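Local atomic coordinates of putative transcriptional regulator TRANSCRIPTION REGULATOR protein (Rhizobium meliloti, PDB entry 5NLA), a protein that acts as an AraC-like transcriptional activator that binds c-di-GMP by a PilZ-like mechanism and thereby regulates extracellular polysaccharide production. Residues S47-D53 / P86-W92; S119-W124 / M252-H256; R111-L116 / L155-Y159; G127-S131 / I205-E209. One frame throughout, in Å; residues are numbered along the deposited sequence.

Overall arrangement
From the N terminus, contact 1 closes first, pairing strand 49-52 at the rim of the seven-stranded antiparallel sheet with strand 88-94. The chain then opens three contacts in quick succession, at 111-116, 119-124 and 127-131. Contact 3 is the first of these to close, at 155-159, and so crosses both others; it joins strand 107-111 and helix 113-118 to the loop entering strand 159-163. Contact 4 closes next, holding helix 196-211 against the seven-stranded sheet, and is nested within contact 2, which closes last on helix 251-261. Contacts 2 and 3 touch, whereas contact 4 lies about 25 Å from each, centre to centre.

Contact 1: residues S47-D53 / P86-W92; sequences SRFSTRD and PAELTGW
Two bends, at chi2 (-54°) and chi3 of Arg-48, fold its chain back so that the guanidinium lies flat over Trp-92, whose CG stands beside its own backbone N. CZ of Arg-48 sits 3.1 Å from the centroid of the Trp-92 six-membered ring, the planes 12° apart, a stacked cation-pi contact. NH1 of Arg-48 also donates to Gly-91 O at 2.8 Å, from above the carbonyl plane, and to Ser-47 O. The indole NE1 is hydrogen-bonded to Gln-101 of strand 97-104. With an alanine in place of Trp-92, the guanidinium would probably lose its aromatic bed and be freer to swing away from Gly-91 O.

Strands 49-52 and 88-92 run antiparallel at the border of a seven-stranded sheet. Gly-91 N bonds to Phe-49 O at 2.9 Å, and Leu-89 N to Thr-51 O at 2.7 Å. Thr-51 and Leu-89 share the face covered by helices 59-67 and 373-376. On the other face, Glu-88 OE2 approaches Arg-52 NH2 at 2.9 Å from above the guanidinium, while Ser-50 OG accepts from NH2 in its plane. Beyond the strands Asp-53 OD1 takes Ala-87 N on its syn side, at 3.1 Å. Arg-52 and Glu-88 thus form a salt bridge of charges alone, with no N-H aimed at OE2, whereas Arg-48 adds bent hydrogen bonds to its stack.

Contact 2: residues S119-W124 / M252-H256; sequences SPIDHW and MERAH
Asp-122 reaches from the loop 119-124 to helix 251-261, its CG set between its backbone N and carbonyl carbon (chi1 60°) and aimed at His-256. The CB of Asp-122 rests on Glu-253, 3.8 Å from CG of that residue. At the tip, Asp-122 OD2 accepts from His-256 ND1 at the edge of the imidazole, carboxylate and ring planes being 42° apart. The modelled separation of OD2 and ND1, 2.4 Å, is very short and of doubtful exactness at this resolution. The other oxygen, Asp-122 OD1, lies 3.3 Å from His-256 ND1. Asp-122 OD2 also lies 3.2 Å from Met-252 O; both are acceptors, so this approach is no bond, and Met-252 O instead receives His-256 N within the helix.

Met-252 is bent at chi2 and chi3. Its SD lies over a face of the His-256 ring, offset toward the rim, and its CE meets CB of Pro-120 at 4.0 Å. On the loop side, Ser-119 OG accepts from Ile-121 N at 3.2 Å, forming an ST turn, and is also bonded to Arg-111 NH2. Tyr-175 touches Asp-122, Glu-253 and His-256, while Tyr-297 meets the His-256 ring.

The contact joins the loop entering strand 124-129 to a helix that itself packs, through Met-252 and Ala-255, on helix 281-288 in the predicted helix-turn-helix region. The buried carboxylate of Asp-122 may favour the protonated form of His-256, which would strengthen their hydrogen bond.

Contact 3: residues R111-L116 / L155-Y159; sequences RSQTML and LGYPY
Leu-155 O is gripped by the guanidinium of Arg-111: NE donates at 2.6 Å in the carbonyl plane, on a lone pair, and NH2 adds a weak bond at 3.1 Å. The backbones pair as well, Arg-111 and Tyr-159 forming an antiparallel hydrogen-bonded pair where strands 107-111 and 159-163 of the five-stranded sheet lie side by side. Arg-111 N bonds to Tyr-159 O at 2.8 Å, and Tyr-159 N returns the bond to Arg-111 O. With CG opposite its own N (chi1 -176°) and the chain extended as far as NE, the arginine spans from this pair to the loop at Leu-155. On the way its CB passes over one face of the Tyr-159 ring, 4.0 Å from the centroid, a CH-pi contact. NH1 of Arg-111 is bonded to the carbonyls of Pro-69 and Leu-70, and NH2 to Ser-119 OG, so backbone oxygens and a serine hydroxyl together hold the buried guanidinium.

Immediately after the pair, Ser-112 begins helix 113-118 at its N-cap, and with Met-115 it makes a capping box, though its bond from Met-115 N to Ser-112 OG is weak. One turn along, Leu-116 leans its two methyls on the loop. CD2 lies near Leu-155 O, while CD1 packs on the proline ring, 3.5 Å from Pro-158 CD.

Contact 4: residues G127-S131 / I205-E209; sequences GLFRS and INGME
The backbones stay well apart, the CA atoms of Arg-130 and Asn-206 being 10.1 Å from each other, so side chains alone make the contact; Leu-128 and Ile-205 are closer, at 9.1 Å between CA atoms. The 127-129 strand runs past a turn of helix 196-211, and the chain bends sharply at Arg-130. The bend of Arg-130 at chi2 (-48°) carries its guanidinium to the helix. NH1 of Arg-130 donates to Asn-206 OD1 at 2.7 Å, tilted from the amide carbonyl plane by 32°, while ND2 of Asn-206 lies over one face of the guanidinium and, being itself a donor, makes no hydrogen bond to it.

Arg-130 and Ser-131 both oppose Ala-167, a classic beta bulge beside strand 166-173 of the seven-stranded sheet. From the helix, Glu-209 extends toward the same arginine: its OE1 forms a long salt bridge to Arg-130 NH2 at 3.4 Å, and its OE2 is bonded to Gln-101 NE2. Were Arg-130 an alanine, Asn-206 OD1 would probably lose this donor and Glu-209 its mate of opposite charge. Ile-205 CG2 also comes within 4.3 Å of Arg-130 NH2, and Phe-150 of the neighbouring strand touches both Ile-205 and Leu-128.

Contact 1: residues S47-D53 / P86-W92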
loop_
_atom_site.group_PDB
_atom_site.type_symbol
_atom_site.label_atom_id
_atom_site.label_comp_id
_atom_site.label_asym_id
_atom_site.label_seq_id
_atom_site.Cartn_x
_atom_site.Cartn_y
_atom_site.Cartn_z
ATOM N N SER A 47 11.016 14.930 -9.782
ATOM C CA SER A 47 10.558 13.737 -9.009
ATOM C C SER A 47 9.042 13.504 -9.176
ATOM O O SER A 47 8.358 13.119 -8.224
ATOM C CB SER A 47 10.952 13.902 -7.526
ATOM O OG SER A 47 10.535 15.158 -7.006
ATOM N N ARG A 48 8.537 13.692 -10.402
ATOM C CA ARG A 48 7.093 13.880 -10.648
ATOM C C ARG A 48 6.408 12.874 -11.560
ATOM O O ARG A 48 6.902 12.597 -12.657
ATOM C CB ARG A 48 6.842 15.278 -11.226
ATOM C CG ARG A 48 7.407 16.432 -10.405
ATOM C CD ARG A 48 6.950 16.413 -8.955
ATOM N NE ARG A 48 5.530 16.073 -8.856
ATOM C CZ ARG A 48 5.014 14.954 -8.339
ATOM N NH1 ARG A 48 5.766 13.989 -7.809
ATOM N NH2 ARG A 48 3.702 14.800 -8.346
ATOM N N PHE A 49 5.262 12.349 -11.112
ATOM C CA PHE A 49 4.350 11.640 -12.012
ATOM C C PHE A 49 2.880 11.865 -11.665
ATOM O O PHE A 49 2.501 11.947 -10.496
ATOM C CB PHE A 49 4.700 10.145 -12.134
ATOM C CG PHE A 49 5.507 9.813 -13.378
ATOM C CD1 PHE A 49 4.961 10.013 -14.659
ATOM C CD2 PHE A 49 6.815 9.319 -13.286
ATOM C CE1 PHE A 49 5.697 9.725 -15.806
ATOM C CE2 PHE A 49 7.550 9.027 -14.436
ATOM C CZ PHE A 49 6.992 9.229 -15.694
ATOM N N SER A 50 2.070 11.967 -12.719
ATOM C CA SER A 50 0.689 12.437 -12.640
ATOM C C SER A 50 -0.219 11.562 -13.495
ATOM O O SER A 50 0.198 11.033 -14.516
ATOM C CB SER A 50 0.613 13.893 -13.120
ATOM O OG SER A 50 -0.483 14.583 -12.541
ATOM N N THR A 51 -1.457 11.406 -13.053
ATOM C CA THR A 51 -2.482 10.670 -13.785
ATOM C C THR A 51 -3.799 11.377 -13.542
ATOM O O THR A 51 -4.211 11.527 -12.392
ATOM C CB THR A 51 -2.583 9.217 -13.286
ATOM O OG1 THR A 51 -1.515 8.450 -13.853
ATOM C CG2 THR A 51 -3.909 8.560 -13.667
ATOM N N ARG A 52 -4.436 11.840 -14.608
ATOM C CA ARG A 52 -5.819 12.283 -14.527
ATOM C C ARG A 52 -6.556 11.870 -15.761
ATOM O O ARG A 52 -5.967 11.440 -16.737
ATOM C CB ARG A 52 -5.925 13.801 -14.333
ATOM C CG ARG A 52 -5.539 14.639 -15.537
ATOM C CD ARG A 52 -5.192 16.060 -15.125
ATOM N NE ARG A 52 -3.986 16.102 -14.295
ATOM C CZ ARG A 52 -3.470 17.201 -13.743
ATOM N NH1 ARG A 52 -4.048 18.395 -13.912
ATOM N NH2 ARG A 52 -2.366 17.103 -12.999
ATOM N N ASP A 53 -7.861 12.042 -15.724
ATOM C CA ASP A 53 -8.680 11.707 -16.864
ATOM C C ASP A 53 -9.587 12.851 -17.303
ATOM O O ASP A 53 -10.563 12.613 -17.995
ATOM C CB ASP A 53 -9.460 10.434 -16.547
ATOM C CG ASP A 53 -10.226 10.537 -15.261
ATOM O OD1 ASP A 53 -10.908 11.568 -15.065
ATOM O OD2 ASP A 53 -10.150 9.583 -14.452
ATOM N N PRO A 86 -14.225 12.334 -13.100
ATOM C CA PRO A 86 -13.055 13.192 -12.932
ATOM C C PRO A 86 -12.182 12.767 -11.748
ATOM O O PRO A 86 -12.596 12.904 -10.600
ATOM C CB PRO A 86 -13.666 14.563 -12.680
ATOM C CG PRO A 86 -14.969 14.281 -12.018
ATOM C CD PRO A 86 -15.433 12.935 -12.503
ATOM N N ALA A 87 -10.983 12.268 -12.044
ATOM C CA ALA A 87 -10.092 11.718 -11.030
ATOM C C ALA A 87 -8.637 12.100 -11.296
ATOM O O ALA A 87 -8.250 12.365 -12.430
ATOM C CB ALA A 87 -10.247 10.207 -10.936
ATOM N N GLU A 88 -7.861 12.141 -10.214
ATOM C CA GLU A 88 -6.475 12.566 -10.232
ATOM C C GLU A 88 -5.682 11.739 -9.245
ATOM O O GLU A 88 -6.108 11.558 -8.101
ATOM C CB GLU A 88 -6.356 14.030 -9.828
ATOM C CG GLU A 88 -5.958 14.981 -10.936
ATOM C CD GLU A 88 -5.433 16.296 -10.389
ATOM O OE1 GLU A 88 -5.955 16.771 -9.347
ATOM O OE2 GLU A 88 -4.483 16.847 -10.992
ATOM N N LEU A 89 -4.541 11.236 -9.708
ATOM C CA LEU A 89 -3.513 10.644 -8.867
ATOM C C LEU A 89 -2.265 11.454 -9.096
ATOM O O LEU A 89 -1.973 11.849 -10.225
ATOM C CB LEU A 89 -3.249 9.194 -9.255
ATOM C CG LEU A 89 -3.900 8.006 -8.523
ATOM C CD1 LEU A 89 -2.857 6.931 -8.214
ATOM C CD2 LEU A 89 -4.648 8.389 -7.254
ATOM N N THR A 90 -1.535 11.711 -8.022
ATOM C CA THR A 90 -0.288 12.441 -8.117
ATOM C C THR A 90 0.720 11.733 -7.220
ATOM O O THR A 90 0.492 11.616 -6.023
ATOM C CB THR A 90 -0.500 13.911 -7.713
ATOM O OG1 THR A 90 -1.759 14.373 -8.230
ATOM C CG2 THR A 90 0.603 14.794 -8.246
ATOM N N GLY A 91 1.810 11.239 -7.819
ATOM C CA GLY A 91 2.764 10.342 -7.151
ATOM C C GLY A 91 4.150 10.924 -6.916
ATOM O O GLY A 91 4.798 11.386 -7.857
ATOM N N TRP A 92 4.599 10.898 -5.657
ATOM C CA TRP A 92 5.957 11.299 -5.268
ATOM C C TRP A 92 6.670 10.087 -4.670
ATOM O O TRP A 92 6.103 9.409 -3.813
ATOM C CB TRP A 92 5.928 12.417 -4.219
ATOM C CG TRP A 92 4.975 13.535 -4.511
ATOM C CD1 TRP A 92 3.615 13.520 -4.359
ATOM C CD2 TRP A 92 5.310 14.839 -4.979
ATOM N NE1 TRP A 92 3.083 14.738 -4.717
ATOM C CE2 TRP A 92 4.098 15.563 -5.112
ATOM C CE3 TRP A 92 6.517 15.466 -5.326
ATOM C CZ2 TRP A 92 4.059 16.885 -5.559
ATOM C CZ3 TRP A 92 6.478 16.787 -5.781
ATOM C CH2 TRP A 92 5.254 17.480 -5.889
#

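Contact 2: residues S119-W124 / M252-H256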
loop_
_atom_site.group_PDB
_atom_site.type_symbol
_atom_site.label_atom_id
_atom_site.label_comp_id
_atom_site.label_asym_id
_atom_site.label_seq_id
_atom_site.Cartn_x
_atom_site.Cartn_y
_atom_site.Cartn_z
ATOM N N SER A 119 -0.338 -11.123 -7.393
ATOM C CA SER A 119 0.115 -9.747 -7.198
ATOM C C SER A 119 1.433 -9.674 -6.428
ATOM O O SER A 119 1.551 -10.270 -5.336
ATOM C CB SER A 119 -0.925 -8.909 -6.444
ATOM O OG SER A 119 -0.479 -7.574 -6.326
ATOM N N PRO A 120 2.404 -8.915 -6.968
ATOM C CA PRO A 120 3.635 -8.592 -6.258
ATOM C C PRO A 120 3.529 -7.428 -5.255
ATOM O O PRO A 120 4.539 -7.046 -4.652
ATOM C CB PRO A 120 4.600 -8.235 -7.393
ATOM C CG PRO A 120 3.732 -7.680 -8.455
ATOM C CD PRO A 120 2.412 -8.382 -8.344
ATOM N N ILE A 121 2.341 -6.865 -5.075
ATOM C CA ILE A 121 2.162 -5.702 -4.215
ATOM C C ILE A 121 1.761 -6.200 -2.822
ATOM O O ILE A 121 0.778 -6.948 -2.683
ATOM C CB ILE A 121 1.109 -4.730 -4.807
ATOM C CG1 ILE A 121 1.595 -4.197 -6.160
ATOM C CG2 ILE A 121 0.843 -3.565 -3.859
ATOM C CD1 ILE A 121 0.520 -3.546 -7.007
ATOM N N ASP A 122 2.540 -5.811 -1.810
ATOM C CA ASP A 122 2.219 -6.107 -0.408
ATOM C C ASP A 122 2.566 -4.945 0.527
ATOM O O ASP A 122 2.833 -5.137 1.725
ATOM C CB ASP A 122 2.953 -7.365 0.029
ATOM C CG ASP A 122 4.458 -7.234 -0.087
ATOM O OD1 ASP A 122 4.949 -6.249 -0.684
ATOM O OD2 ASP A 122 5.149 -8.139 0.414
ATOM N N HIS A 123 2.517 -3.737 -0.010
ATOM C CA HIS A 123 2.897 -2.564 0.739
ATOM C C HIS A 123 1.973 -2.428 1.952
ATOM O O HIS A 123 0.865 -2.970 1.962
ATOM C CB HIS A 123 2.789 -1.298 -0.133
ATOM C CG HIS A 123 3.768 -1.238 -1.267
ATOM N ND1 HIS A 123 3.780 -2.155 -2.294
ATOM C CD2 HIS A 123 4.752 -0.349 -1.550
ATOM C CE1 HIS A 123 4.744 -1.851 -3.144
ATOM N NE2 HIS A 123 5.343 -0.753 -2.722
ATOM N N TRP A 124 2.451 -1.727 2.975
ATOM C CA TRP A 124 1.594 -1.251 4.055
ATOM C C TRP A 124 0.976 0.048 3.543
ATOM O O TRP A 124 1.684 0.972 3.144
ATOM C CB TRP A 124 2.409 -0.982 5.313
ATOM C CG TRP A 124 3.304 -2.109 5.713
ATOM C CD1 TRP A 124 4.628 -2.215 5.461
ATOM C CD2 TRP A 124 2.935 -3.287 6.438
ATOM N NE1 TRP A 124 5.112 -3.389 5.977
ATOM C CE2 TRP A 124 4.091 -4.065 6.581
ATOM C CE3 TRP A 124 1.732 -3.763 6.969
ATOM C CZ2 TRP A 124 4.095 -5.284 7.239
ATOM C CZ3 TRP A 124 1.730 -4.985 7.617
ATOM C CH2 TRP A 124 2.909 -5.729 7.753
ATOM N N MET A 252 2.826 -12.834 -1.841
ATOM C CA MET A 252 3.990 -11.939 -1.739
ATOM C C MET A 252 4.230 -11.456 -0.324
ATOM O O MET A 252 5.374 -11.351 0.103
ATOM C CB MET A 252 3.870 -10.725 -2.668
ATOM C CG MET A 252 5.137 -9.878 -2.787
ATOM S SD MET A 252 6.670 -10.750 -3.204
ATOM C CE MET A 252 7.086 -9.745 -4.620
ATOM N N GLU A 253 3.156 -11.172 0.398
ATOM C CA GLU A 253 3.263 -10.793 1.804
ATOM C C GLU A 253 3.830 -11.977 2.610
ATOM O O GLU A 253 4.687 -11.787 3.474
ATOM C CB GLU A 253 1.898 -10.318 2.346
ATOM C CG GLU A 253 1.932 -9.115 3.293
ATOM C CD GLU A 253 1.686 -9.475 4.733
ATOM O OE1 GLU A 253 2.366 -10.416 5.208
ATOM O OE2 GLU A 253 0.830 -8.823 5.380
ATOM N N ARG A 254 3.377 -13.190 2.300
ATOM C CA ARG A 254 3.896 -14.392 2.964
ATOM C C ARG A 254 5.361 -14.664 2.639
ATOM O O ARG A 254 6.111 -15.067 3.522
ATOM C CB ARG A 254 3.018 -15.618 2.678
ATOM C CG ARG A 254 1.765 -15.635 3.541
ATOM C CD ARG A 254 0.926 -16.878 3.350
ATOM N NE ARG A 254 0.396 -16.925 1.987
ATOM C CZ ARG A 254 0.515 -17.944 1.127
ATOM N NH1 ARG A 254 1.129 -19.085 1.460
ATOM N NH2 ARG A 254 -0.014 -17.822 -0.091
ATOM N N ALA A 255 5.757 -14.410 1.392
ATOM C CA ALA A 255 7.150 -14.537 0.948
ATOM C C ALA A 255 8.069 -13.491 1.581
ATOM O O ALA A 255 9.136 -13.829 2.102
ATOM C CB ALA A 255 7.232 -14.429 -0.563
ATOM N N HIS A 256 7.659 -12.222 1.527
ATOM C CA HIS A 256 8.441 -11.146 2.148
ATOM C C HIS A 256 8.625 -11.337 3.663
ATOM O O HIS A 256 9.685 -10.979 4.209
ATOM C CB HIS A 256 7.835 -9.765 1.858
ATOM C CG HIS A 256 8.203 -9.204 0.518
ATOM N ND1 HIS A 256 7.483 -8.197 -0.082
ATOM C CD2 HIS A 256 9.207 -9.504 -0.338
ATOM C CE1 HIS A 256 8.028 -7.891 -1.242
ATOM N NE2 HIS A 256 9.077 -8.669 -1.422
#

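Contact 3: residues R111-L116 / L155-Y159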
loop_
_atom_site.group_PDB
_atom_site.type_symbol
_atom_site.label_atom_id
_atom_site.label_comp_id
_atom_site.label_asym_id
_atom_site.label_seq_id
_atom_site.Cartn_x
_atom_site.Cartn_y
_atom_site.Cartn_z
ATOM N N ARG A 111 -9.918 -5.509 -3.617
ATOM C CA ARG A 111 -8.658 -6.230 -3.803
ATOM C C ARG A 111 -8.950 -7.636 -3.331
ATOM O O ARG A 111 -9.192 -7.847 -2.147
ATOM C CB ARG A 111 -7.555 -5.595 -2.981
ATOM C CG ARG A 111 -6.195 -6.223 -3.183
ATOM C CD ARG A 111 -5.095 -5.328 -2.654
ATOM N NE ARG A 111 -3.782 -5.936 -2.827
ATOM C CZ ARG A 111 -3.106 -5.993 -3.968
ATOM N NH1 ARG A 111 -3.594 -5.515 -5.105
ATOM N NH2 ARG A 111 -1.911 -6.566 -3.970
ATOM N N SER A 112 -8.972 -8.590 -4.266
ATOM C CA SER A 112 -9.453 -9.952 -3.982
ATOM C C SER A 112 -8.357 -11.031 -3.813
ATOM O O SER A 112 -7.186 -10.823 -4.137
ATOM C CB SER A 112 -10.401 -10.375 -5.096
ATOM O OG SER A 112 -9.683 -10.511 -6.301
ATOM N N GLN A 113 -8.782 -12.199 -3.342
ATOM C CA GLN A 113 -7.913 -13.379 -3.245
ATOM C C GLN A 113 -7.255 -13.697 -4.592
ATOM O O GLN A 113 -6.043 -13.853 -4.665
ATOM C CB GLN A 113 -8.687 -14.604 -2.738
ATOM C CG GLN A 113 -9.339 -14.441 -1.361
ATOM C CD GLN A 113 -8.445 -14.816 -0.181
ATOM O OE1 GLN A 113 -7.220 -14.583 -0.180
ATOM N NE2 GLN A 113 -9.068 -15.398 0.849
ATOM N N THR A 114 -8.059 -13.730 -5.651
ATOM C CA THR A 114 -7.582 -14.012 -7.009
ATOM C C THR A 114 -6.475 -13.059 -7.440
ATOM O O THR A 114 -5.466 -13.471 -8.022
ATOM C CB THR A 114 -8.729 -13.912 -8.050
ATOM O OG1 THR A 114 -9.846 -14.692 -7.619
ATOM C CG2 THR A 114 -8.278 -14.422 -9.427
ATOM N N MET A 115 -6.685 -11.783 -7.165
ATOM C CA MET A 115 -5.703 -10.772 -7.464
ATOM C C MET A 115 -4.432 -11.034 -6.656
ATOM O O MET A 115 -3.337 -10.933 -7.189
ATOM C CB MET A 115 -6.272 -9.366 -7.181
ATOM C CG MET A 115 -7.431 -8.950 -8.114
ATOM S SD MET A 115 -8.243 -7.424 -7.617
ATOM C CE MET A 115 -6.838 -6.366 -7.849
ATOM N N LEU A 116 -4.597 -11.416 -5.391
ATOM C CA LEU A 116 -3.477 -11.664 -4.460
ATOM C C LEU A 116 -2.571 -12.890 -4.737
ATOM O O LEU A 116 -1.399 -12.922 -4.298
ATOM C CB LEU A 116 -4.015 -11.754 -3.027
ATOM C CG LEU A 116 -4.360 -10.391 -2.430
ATOM C CD1 LEU A 116 -5.105 -10.558 -1.105
ATOM C CD2 LEU A 116 -3.114 -9.518 -2.269
ATOM N N LEU A 155 -1.622 -4.462 1.849
ATOM C CA LEU A 155 -2.082 -4.821 0.519
ATOM C C LEU A 155 -1.940 -6.326 0.222
ATOM O O LEU A 155 -2.271 -6.768 -0.879
ATOM C CB LEU A 155 -1.346 -3.997 -0.532
ATOM C CG LEU A 155 -1.506 -2.485 -0.393
ATOM C CD1 LEU A 155 -0.762 -1.808 -1.519
ATOM C CD2 LEU A 155 -2.971 -2.079 -0.415
ATOM N N GLY A 156 -1.444 -7.092 1.192
ATOM C CA GLY A 156 -1.418 -8.541 1.120
ATOM C C GLY A 156 -2.670 -9.254 1.601
ATOM O O GLY A 156 -2.816 -10.459 1.351
ATOM N N TYR A 157 -3.547 -8.550 2.324
ATOM C CA TYR A 157 -4.855 -9.096 2.710
ATOM C C TYR A 157 -5.932 -8.501 1.816
ATOM O O TYR A 157 -5.881 -7.312 1.499
ATOM C CB TYR A 157 -5.212 -8.784 4.159
ATOM C CG TYR A 157 -4.578 -9.674 5.178
ATOM C CD1 TYR A 157 -4.866 -11.036 5.212
ATOM C CD2 TYR A 157 -3.716 -9.152 6.158
ATOM C CE1 TYR A 157 -4.284 -11.863 6.164
ATOM C CE2 TYR A 157 -3.141 -9.969 7.126
ATOM C CZ TYR A 157 -3.426 -11.327 7.126
ATOM O OH TYR A 157 -2.859 -12.144 8.086
ATOM N N PRO A 158 -6.924 -9.319 1.433
ATOM C CA PRO A 158 -8.017 -8.802 0.622
ATOM C C PRO A 158 -8.925 -7.852 1.385
ATOM O O PRO A 158 -8.983 -7.888 2.616
ATOM C CB PRO A 158 -8.782 -10.054 0.193
ATOM C CG PRO A 158 -8.427 -11.098 1.187
ATOM C CD PRO A 158 -7.086 -10.753 1.754
ATOM N N TYR A 159 -9.588 -6.980 0.627
ATOM C CA TYR A 159 -10.603 -6.082 1.149
ATOM C C TYR A 159 -11.588 -5.622 0.059
ATOM O O TYR A 159 -11.238 -5.519 -1.118
ATOM C CB TYR A 159 -9.949 -4.890 1.837
ATOM C CG TYR A 159 -9.089 -4.004 0.955
ATOM C CD1 TYR A 159 -9.620 -2.878 0.309
ATOM C CD2 TYR A 159 -7.749 -4.252 0.806
ATOM C CE1 TYR A 159 -8.829 -2.048 -0.476
ATOM C CE2 TYR A 159 -6.946 -3.433 0.023
ATOM C CZ TYR A 159 -7.486 -2.333 -0.619
ATOM O OH TYR A 159 -6.655 -1.547 -1.388
#

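Contact 4: residues G127-S131 / I205-E209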
loop_
_atom_site.group_PDB
_atom_site.type_symbol
_atom_site.label_atom_id
_atom_site.label_comp_id
_atom_site.label_asym_id
_atom_site.label_seq_id
_atom_site.Cartn_x
_atom_site.Cartn_y
_atom_site.Cartn_z
ATOM N N GLY A 127 -3.708 5.717 4.685
ATOM C CA GLY A 127 -4.390 6.735 3.887
ATOM C C GLY A 127 -5.182 7.686 4.749
ATOM O O GLY A 127 -5.979 7.245 5.568
ATOM N N LEU A 128 -4.948 8.982 4.555
ATOM C CA LEU A 128 -5.650 10.047 5.267
ATOM C C LEU A 128 -6.671 10.699 4.359
ATOM O O LEU A 128 -6.336 11.037 3.238
ATOM C CB LEU A 128 -4.654 11.126 5.665
ATOM C CG LEU A 128 -5.204 12.364 6.364
ATOM C CD1 LEU A 128 -5.838 11.985 7.696
ATOM C CD2 LEU A 128 -4.072 13.362 6.545
ATOM N N PHE A 129 -7.880 10.944 4.861
ATOM C CA PHE A 129 -8.916 11.651 4.087
ATOM C C PHE A 129 -8.956 13.124 4.480
ATOM O O PHE A 129 -9.130 13.450 5.661
ATOM C CB PHE A 129 -10.293 11.016 4.312
ATOM C CG PHE A 129 -10.510 9.742 3.537
ATOM C CD1 PHE A 129 -9.680 8.645 3.724
ATOM C CD2 PHE A 129 -11.539 9.636 2.628
ATOM C CE1 PHE A 129 -9.871 7.475 3.009
ATOM C CE2 PHE A 129 -11.734 8.475 1.908
ATOM C CZ PHE A 129 -10.901 7.390 2.097
ATOM N N ARG A 130 -8.796 14.008 3.496
ATOM C CA ARG A 130 -9.074 15.439 3.686
ATOM C C ARG A 130 -10.588 15.614 3.717
ATOM O O ARG A 130 -11.128 16.268 4.597
ATOM C CB ARG A 130 -8.483 16.301 2.562
ATOM C CG ARG A 130 -7.032 16.015 2.193
ATOM C CD ARG A 130 -6.164 15.949 3.431
ATOM N NE ARG A 130 -4.746 16.080 3.130
ATOM C CZ ARG A 130 -3.795 16.200 4.057
ATOM N NH1 ARG A 130 -4.107 16.211 5.353
ATOM N NH2 ARG A 130 -2.521 16.320 3.691
ATOM N N SER A 131 -11.250 15.024 2.726
ATOM C CA SER A 131 -12.700 14.959 2.649
ATOM C C SER A 131 -13.150 13.595 2.134
ATOM O O SER A 131 -12.394 12.898 1.490
ATOM C CB SER A 131 -13.209 16.031 1.704
ATOM O OG SER A 131 -12.729 15.795 0.395
ATOM N N ILE A 205 2.302 15.000 7.899
ATOM C CA ILE A 205 2.024 14.734 6.483
ATOM C C ILE A 205 1.580 16.004 5.744
ATOM O O ILE A 205 1.972 16.214 4.596
ATOM C CB ILE A 205 0.993 13.585 6.319
ATOM C CG1 ILE A 205 1.620 12.255 6.765
ATOM C CG2 ILE A 205 0.509 13.467 4.874
ATOM C CD1 ILE A 205 0.607 11.171 7.056
ATOM N N ASN A 206 0.775 16.838 6.405
ATOM C CA ASN A 206 0.366 18.138 5.854
ATOM C C ASN A 206 1.546 19.072 5.627
ATOM O O ASN A 206 1.686 19.637 4.542
ATOM C CB ASN A 206 -0.671 18.819 6.755
ATOM C CG ASN A 206 -2.072 18.330 6.479
ATOM O OD1 ASN A 206 -2.580 17.440 7.160
ATOM N ND2 ASN A 206 -2.689 18.873 5.436
ATOM N N GLY A 207 2.388 19.226 6.648
ATOM C CA GLY A 207 3.627 20.000 6.530
ATOM C C GLY A 207 4.545 19.496 5.425
ATOM O O GLY A 207 5.193 20.284 4.737
ATOM N N MET A 208 4.589 18.180 5.257
ATOM C CA MET A 208 5.358 17.549 4.185
ATOM C C MET A 208 4.725 17.849 2.819
ATOM O O MET A 208 5.417 18.333 1.920
ATOM C CB MET A 208 5.445 16.039 4.434
ATOM C CG MET A 208 6.409 15.270 3.539
ATOM S SD MET A 208 6.008 13.510 3.503
ATOM C CE MET A 208 4.422 13.509 2.668
ATOM N N GLU A 209 3.419 17.592 2.683
ATOM C CA GLU A 209 2.674 17.852 1.437
ATOM C C GLU A 209 2.886 19.270 0.923
ATOM O O GLU A 209 3.170 19.468 -0.254
ATOM C CB GLU A 209 1.165 17.614 1.625
ATOM C CG GLU A 209 0.374 17.514 0.316
ATOM C CD GLU A 209 -1.139 17.557 0.509
ATOM O OE1 GLU A 209 -1.624 18.496 1.177
ATOM O OE2 GLU A 209 -1.855 16.669 -0.018
#